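Local coordinates for protein Ton_1535 (PDB 3ZPJ) that is of unknown function but folds as an all-helical alpha-solenoid that includes an unusual left-handed helical turn, at residues Thr42-Asp47 and Ile86-Glu91; Val281-Ile286 and Lys304-Ile309. All blocks are in the same frame, centred on the assembly; numbering follows the deposited sequence.

Contact 1 (Thr42-Asp47 and Ile86-Glu91)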
loop_
_atom_site.group_PDB
_atom_site.type_symbol
_atom_site.label_atom_id
_atom_site.label_comp_id
_atom_site.label_asym_id
_atom_site.label_seq_id
_atom_site.Cartn_x
_atom_site.Cartn_y
_atom_site.Cartn_z
ATOM N N THR A 42 -6.687 2.703 -20.492
ATOM C CA THR A 42 -6.699 4.160 -20.632
ATOM C C THR A 42 -8.014 4.666 -21.227
ATOM O O THR A 42 -8.507 5.707 -20.815
ATOM C CB THR A 42 -5.485 4.714 -21.415
ATOM O OG1 THR A 42 -5.448 4.137 -22.724
ATOM C CG2 THR A 42 -4.184 4.405 -20.670
ATOM N N ILE A 43 -8.594 3.928 -22.172
ATOM C CA ILE A 43 -9.919 4.282 -22.686
ATOM C C ILE A 43 -10.976 4.258 -21.580
ATOM O O ILE A 43 -11.733 5.212 -21.403
ATOM C CB ILE A 43 -10.381 3.331 -23.787
ATOM C CG1 ILE A 43 -9.560 3.529 -25.060
ATOM C CG2 ILE A 43 -11.866 3.544 -24.085
ATOM C CD1 ILE A 43 -10.045 2.658 -26.214
ATOM N N TYR A 44 -11.018 3.154 -20.843
ATOM C CA TYR A 44 -11.979 2.978 -19.765
ATOM C C TYR A 44 -11.849 4.098 -18.740
ATOM O O TYR A 44 -12.849 4.589 -18.210
ATOM C CB TYR A 44 -11.761 1.618 -19.090
ATOM C CG TYR A 44 -12.735 1.292 -17.984
ATOM C CD1 TYR A 44 -14.030 0.870 -18.274
ATOM C CD2 TYR A 44 -12.359 1.388 -16.652
ATOM C CE1 TYR A 44 -14.924 0.567 -17.269
ATOM C CE2 TYR A 44 -13.249 1.086 -15.635
ATOM C CZ TYR A 44 -14.529 0.679 -15.951
ATOM O OH TYR A 44 -15.416 0.378 -14.945
ATOM N N GLN A 45 -10.610 4.509 -18.486
ATOM C CA GLN A 45 -10.311 5.460 -17.423
ATOM C C GLN A 45 -10.439 6.926 -17.836
ATOM O O GLN A 45 -10.916 7.747 -17.056
ATOM C CB GLN A 45 -8.919 5.199 -16.846
ATOM C CG GLN A 45 -8.821 3.936 -16.018
ATOM C CD GLN A 45 -7.431 3.720 -15.449
ATOM O OE1 GLN A 45 -6.457 4.337 -15.899
ATOM N NE2 GLN A 45 -7.330 2.842 -14.449
ATOM N N HIS A 46 -10.013 7.255 -19.053
ATOM C CA HIS A 46 -10.051 8.641 -19.522
ATOM C C HIS A 46 -11.139 8.829 -20.577
ATOM O O HIS A 46 -10.929 9.520 -21.576
ATOM C CB HIS A 46 -8.685 9.080 -20.077
ATOM C CG HIS A 46 -7.529 8.831 -19.148
ATOM N ND1 HIS A 46 -7.688 8.465 -17.827
ATOM C CD2 HIS A 46 -6.190 8.892 -19.359
ATOM C CE1 HIS A 46 -6.499 8.311 -17.266
ATOM N NE2 HIS A 46 -5.574 8.564 -18.174
ATOM N N ASP A 47 -12.289 8.193 -20.339
ATOM C CA ASP A 47 -13.499 8.300 -21.172
ATOM C C ASP A 47 -13.307 8.422 -22.688
ATOM O O ASP A 47 -13.943 9.251 -23.347
ATOM C CB ASP A 47 -14.414 9.417 -20.661
ATOM C CG ASP A 47 -14.894 9.167 -19.245
ATOM O OD1 ASP A 47 -14.796 8.011 -18.777
ATOM O OD2 ASP A 47 -15.370 10.128 -18.603
ATOM N N ILE A 86 -10.196 -4.497 -13.167
ATOM C CA ILE A 86 -10.216 -3.041 -13.208
ATOM C C ILE A 86 -11.599 -2.561 -13.664
ATOM O O ILE A 86 -12.263 -1.812 -12.956
ATOM C CB ILE A 86 -9.154 -2.477 -14.196
ATOM C CG1 ILE A 86 -7.741 -2.915 -13.820
ATOM C CG2 ILE A 86 -9.208 -0.972 -14.250
ATOM C CD1 ILE A 86 -7.257 -2.393 -12.518
ATOM N N MET A 87 -12.037 -3.021 -14.835
ATOM C CA MET A 87 -13.327 -2.613 -15.402
ATOM C C MET A 87 -14.560 -3.300 -14.793
ATOM O O MET A 87 -15.645 -3.258 -15.375
ATOM C CB MET A 87 -13.334 -2.832 -16.912
ATOM C CG MET A 87 -12.158 -2.214 -17.635
ATOM S SD MET A 87 -12.369 -2.446 -19.406
ATOM C CE MET A 87 -12.563 -4.233 -19.455
ATOM N N GLU A 88 -14.386 -3.939 -13.642
ATOM C CA GLU A 88 -15.502 -4.506 -12.873
ATOM C C GLU A 88 -16.239 -5.668 -13.536
ATOM O O GLU A 88 -17.405 -5.924 -13.235
ATOM C CB GLU A 88 -16.489 -3.410 -12.455
ATOM C CG GLU A 88 -15.832 -2.308 -11.644
ATOM C CD GLU A 88 -16.793 -1.212 -11.245
ATOM O OE1 GLU A 88 -17.855 -1.065 -11.897
ATOM O OE2 GLU A 88 -16.478 -0.498 -10.270
ATOM N N TYR A 89 -15.557 -6.372 -14.433
ATOM C CA TYR A 89 -16.073 -7.633 -14.951
ATOM C C TYR A 89 -15.518 -8.758 -14.083
ATOM O O TYR A 89 -14.602 -9.486 -14.473
ATOM C CB TYR A 89 -15.682 -7.826 -16.411
ATOM C CG TYR A 89 -16.249 -6.770 -17.330
ATOM C CD1 TYR A 89 -17.521 -6.908 -17.879
ATOM C CD2 TYR A 89 -15.516 -5.636 -17.654
ATOM C CE1 TYR A 89 -18.042 -5.948 -18.720
ATOM C CE2 TYR A 89 -16.031 -4.669 -18.496
ATOM C CZ TYR A 89 -17.294 -4.831 -19.024
ATOM O OH TYR A 89 -17.811 -3.870 -19.862
ATOM N N GLU A 90 -16.089 -8.884 -12.898
ATOM C CA GLU A 90 -15.508 -9.714 -11.867
ATOM C C GLU A 90 -15.602 -11.202 -12.181
ATOM O O GLU A 90 -14.644 -11.937 -11.967
ATOM C CB GLU A 90 -16.160 -9.402 -10.525
ATOM C CG GLU A 90 -15.347 -9.838 -9.326
ATOM C CD GLU A 90 -16.035 -9.499 -8.022
ATOM O OE1 GLU A 90 -17.186 -9.011 -8.067
ATOM O OE2 GLU A 90 -15.429 -9.716 -6.953
ATOM N N GLU A 91 -16.745 -11.644 -12.687
ATOM C CA GLU A 91 -16.914 -13.056 -13.028
ATOM C C GLU A 91 -15.930 -13.451 -14.115
ATOM O O GLU A 91 -15.353 -14.538 -14.087
ATOM C CB GLU A 91 -18.338 -13.337 -13.494
ATOM C CG GLU A 91 -18.618 -14.802 -13.838
ATOM C CD GLU A 91 -20.085 -15.048 -14.202
ATOM O OE1 GLU A 91 -20.952 -14.932 -13.307
ATOM O OE2 GLU A 91 -20.374 -15.348 -15.383
#
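Tyr44, one residue before the end of helix 29-45, reaches across to the turn that follows helix 70-86 and lays its ring against Met87. Its CB already points toward the neighbouring segment, and CG, anti to the backbone N (chi1 -178°), carries the ring on to Met87. At the root, Tyr44 CB lies 4.1 Å from both CG and SD of Met87. The ring then slides under the methionine: Met87 CG sits over the centre of one face, 3.6 Å from the centroid of the Tyr44 ring and 12° off its normal, a CH-pi contact. Met87 SD is set obliquely toward the CB end, 3.9 Å from Tyr44 CD1, which adds a Met-aromatic contact. Further out the ring passes from side chain to main chain. Tyr44 CE1 faces Met87 CB, CE2 nears Met87 CA, and Tyr44 CZ makes the shortest approach of all, 3.5 Å to Met87 CA. The backbone met here belongs to a Schellman motif that ends helix 70-86, with Glu88 at positive phi as the C-prime residue; the short turn then leads into helix 90-104, the next helix of the alpha-solenoid. At the tip, Tyr44 OH is 3.7 Å from Met87 O and 4.2 Å from Glu88 OE1, proximity without a hydrogen bond to either. An alanine in place of Tyr44 would remove the ring and would probably leave Met87 less well packed at this helix end. Gln45 adds a lesser touch, its extended chain bringing NE2 to 4.3 Å from Ile86 CG2. Helix 53-66, which lies between the two segments in sequence, supplies Ile53 against both Tyr44 and Met87, and Met57 against the latter.

Contact 2 (Val281-Ile286 and Lys304-Ile309)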
loop_
_atom_site.group_PDB
_atom_site.type_symbol
_atom_site.label_atom_id
_atom_site.label_comp_id
_atom_site.label_asym_id
_atom_site.label_seq_id
_atom_site.Cartn_x
_atom_site.Cartn_y
_atom_site.Cartn_z
ATOM N N VAL A 281 -13.730 7.743 19.414
ATOM C CA VAL A 281 -12.574 7.108 18.834
ATOM C C VAL A 281 -11.698 8.141 18.107
ATOM O O VAL A 281 -10.473 8.101 18.223
ATOM C CB VAL A 281 -12.982 5.944 17.917
ATOM C CG1 VAL A 281 -11.813 5.512 17.032
ATOM C CG2 VAL A 281 -13.507 4.789 18.769
ATOM N N ASN A 282 -12.318 9.074 17.386
ATOM C CA ASN A 282 -11.567 10.176 16.776
ATOM C C ASN A 282 -10.789 10.957 17.842
ATOM O O ASN A 282 -9.609 11.276 17.663
ATOM C CB ASN A 282 -12.489 11.122 15.994
ATOM C CG ASN A 282 -13.046 10.488 14.724
ATOM O OD1 ASN A 282 -12.464 9.546 14.185
ATOM N ND2 ASN A 282 -14.176 11.008 14.241
ATOM N N VAL A 283 -11.449 11.226 18.963
ATOM C CA VAL A 283 -10.804 11.901 20.078
ATOM C C VAL A 283 -9.584 11.134 20.583
ATOM O O VAL A 283 -8.493 11.691 20.721
ATOM C CB VAL A 283 -11.786 12.088 21.218
ATOM C CG1 VAL A 283 -11.104 12.745 22.391
ATOM C CG2 VAL A 283 -12.966 12.898 20.740
ATOM N N GLN A 284 -9.768 9.846 20.840
ATOM C CA GLN A 284 -8.669 8.992 21.268
ATOM C C GLN A 284 -7.532 9.013 20.271
ATOM O O GLN A 284 -6.362 9.112 20.636
ATOM C CB GLN A 284 -9.167 7.567 21.454
ATOM C CG GLN A 284 -10.262 7.473 22.493
ATOM C CD GLN A 284 -11.017 6.176 22.418
ATOM O OE1 GLN A 284 -10.546 5.208 21.819
ATOM N NE2 GLN A 284 -12.197 6.142 23.022
ATOM N N HIS A 285 -7.889 8.928 19.001
ATOM C CA HIS A 285 -6.897 8.844 17.943
ATOM C C HIS A 285 -6.077 10.136 17.866
ATOM O O HIS A 285 -4.843 10.106 17.768
ATOM C CB HIS A 285 -7.587 8.554 16.605
ATOM C CG HIS A 285 -6.637 8.173 15.512
ATOM N ND1 HIS A 285 -5.326 7.831 15.753
ATOM C CD2 HIS A 285 -6.816 8.075 14.172
ATOM C CE1 HIS A 285 -4.732 7.541 14.607
ATOM N NE2 HIS A 285 -5.612 7.685 13.635
ATOM N N ILE A 286 -6.768 11.271 17.919
ATOM C CA ILE A 286 -6.096 12.557 17.851
ATOM C C ILE A 286 -5.193 12.771 19.070
ATOM O O ILE A 286 -4.089 13.317 18.940
ATOM C CB ILE A 286 -7.110 13.694 17.678
ATOM C CG1 ILE A 286 -7.715 13.629 16.279
ATOM C CG2 ILE A 286 -6.457 15.045 17.893
ATOM C CD1 ILE A 286 -8.967 14.460 16.099
ATOM N N LYS A 304 -8.452 14.607 27.836
ATOM C CA LYS A 304 -9.463 14.871 28.852
ATOM C C LYS A 304 -10.909 14.756 28.339
ATOM O O LYS A 304 -11.852 14.767 29.131
ATOM C CB LYS A 304 -9.225 16.233 29.516
ATOM C CG LYS A 304 -7.841 16.372 30.123
ATOM C CD LYS A 304 -7.824 17.374 31.266
ATOM C CE LYS A 304 -7.009 18.606 30.912
ATOM N NZ LYS A 304 -6.405 19.228 32.118
ATOM N N GLU A 305 -11.088 14.635 27.023
ATOM C CA GLU A 305 -12.434 14.533 26.455
ATOM C C GLU A 305 -12.787 13.115 26.055
ATOM O O GLU A 305 -13.906 12.862 25.615
ATOM C CB GLU A 305 -12.606 15.467 25.249
ATOM C CG GLU A 305 -12.813 16.935 25.605
ATOM C CD GLU A 305 -14.197 17.224 26.187
ATOM O OE1 GLU A 305 -15.190 17.199 25.422
ATOM O OE2 GLU A 305 -14.288 17.488 27.407
ATOM N N ILE A 306 -11.828 12.201 26.189
ATOM C CA ILE A 306 -12.077 10.787 25.943
ATOM C C ILE A 306 -13.094 10.251 26.946
ATOM O O ILE A 306 -12.887 10.329 28.157
ATOM C CB ILE A 306 -10.790 9.963 26.054
ATOM C CG1 ILE A 306 -9.770 10.423 25.013
ATOM C CG2 ILE A 306 -11.091 8.479 25.897
ATOM C CD1 ILE A 306 -8.370 9.893 25.272
ATOM N N GLN A 307 -14.199 9.716 26.438
ATOM C CA GLN A 307 -15.290 9.253 27.289
ATOM C C GLN A 307 -15.050 7.844 27.828
ATOM O O GLN A 307 -15.380 7.555 28.972
ATOM C CB GLN A 307 -16.624 9.328 26.541
ATOM C CG GLN A 307 -17.108 10.745 26.270
ATOM C CD GLN A 307 -17.649 11.427 27.517
ATOM O OE1 GLN A 307 -17.250 12.545 27.850
ATOM N NE2 GLN A 307 -18.571 10.761 28.208
ATOM N N ASN A 308 -14.472 6.967 27.016
ATOM C CA ASN A 308 -14.113 5.636 27.507
ATOM C C ASN A 308 -13.106 5.707 28.654
ATOM O O ASN A 308 -11.969 6.138 28.466
ATOM C CB ASN A 308 -13.552 4.748 26.398
ATOM C CG ASN A 308 -13.085 3.408 26.931
ATOM O OD1 ASN A 308 -11.943 3.259 27.370
ATOM N ND2 ASN A 308 -13.984 2.433 26.931
ATOM N N ILE A 309 -13.531 5.259 29.830
ATOM C CA ILE A 309 -12.757 5.424 31.051
ATOM C C ILE A 309 -11.358 4.795 30.979
ATOM O O ILE A 309 -10.407 5.305 31.570
ATOM C CB ILE A 309 -13.569 4.950 32.299
ATOM C CG1 ILE A 309 -12.977 5.520 33.575
ATOM C CG2 ILE A 309 -13.661 3.436 32.367
ATOM C CD1 ILE A 309 -13.795 5.203 34.793
#
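Ile306, Gln284 and Val283 carry most of the interface between helix 280-293 and the loop that leads into helix 309-325. Ile306 presents both branches to the helix. Its CG1 meets Val283 CG1 at 3.7 Å, the two side chains sliding past one another in opposite directions; the valine methyl, anti to its backbone N (chi1 178°), also rests against the Glu305-Ile306 backbone. The other branch, Ile306 CG2, lies 3.6 Å from Gln284 CG, where the glutamine chain crosses the isoleucine at about a right angle. Gln284 thus packs through its aliphatic part, while its extended chain carries the amide onward until NE2 is 3.9 Å from Asn308 CB. That NE2 is hydrogen-bonded to Asp280 OD2, which also accepts the backbone N of Asn308, so one carboxylate oxygen, back along the glutamine's own helix, joins helix and loop where the two segments themselves share no hydrogen bond. Asn308 turns its OD1 the other way, to the backbone N of Lys311. This is the N-cap of helix 309-325, and the contact ties the start of that helix to helix 280-293 within the alpha-solenoid.

Contacts 1 and 2 lie far apart along the solenoid, their centres 42 Å and their nearest atoms about 27 Å from each other, and share no helix. Both set a helix against a turn between helices. Both turns link one helix to the next, but contact 1 engages the residues that end helix 70-86, whereas contact 2 engages those that run up to the N-cap of helix 309-325. Contact 1 is a surface contact resting on an aromatic face, whereas contact 2 is partly buried and built from aliphatic branches. Neither has a hydrogen bond across its segments, but contact 2 gains a polar bridge through Asp280. The areas buried are nearly equal, 210 and 205 Å².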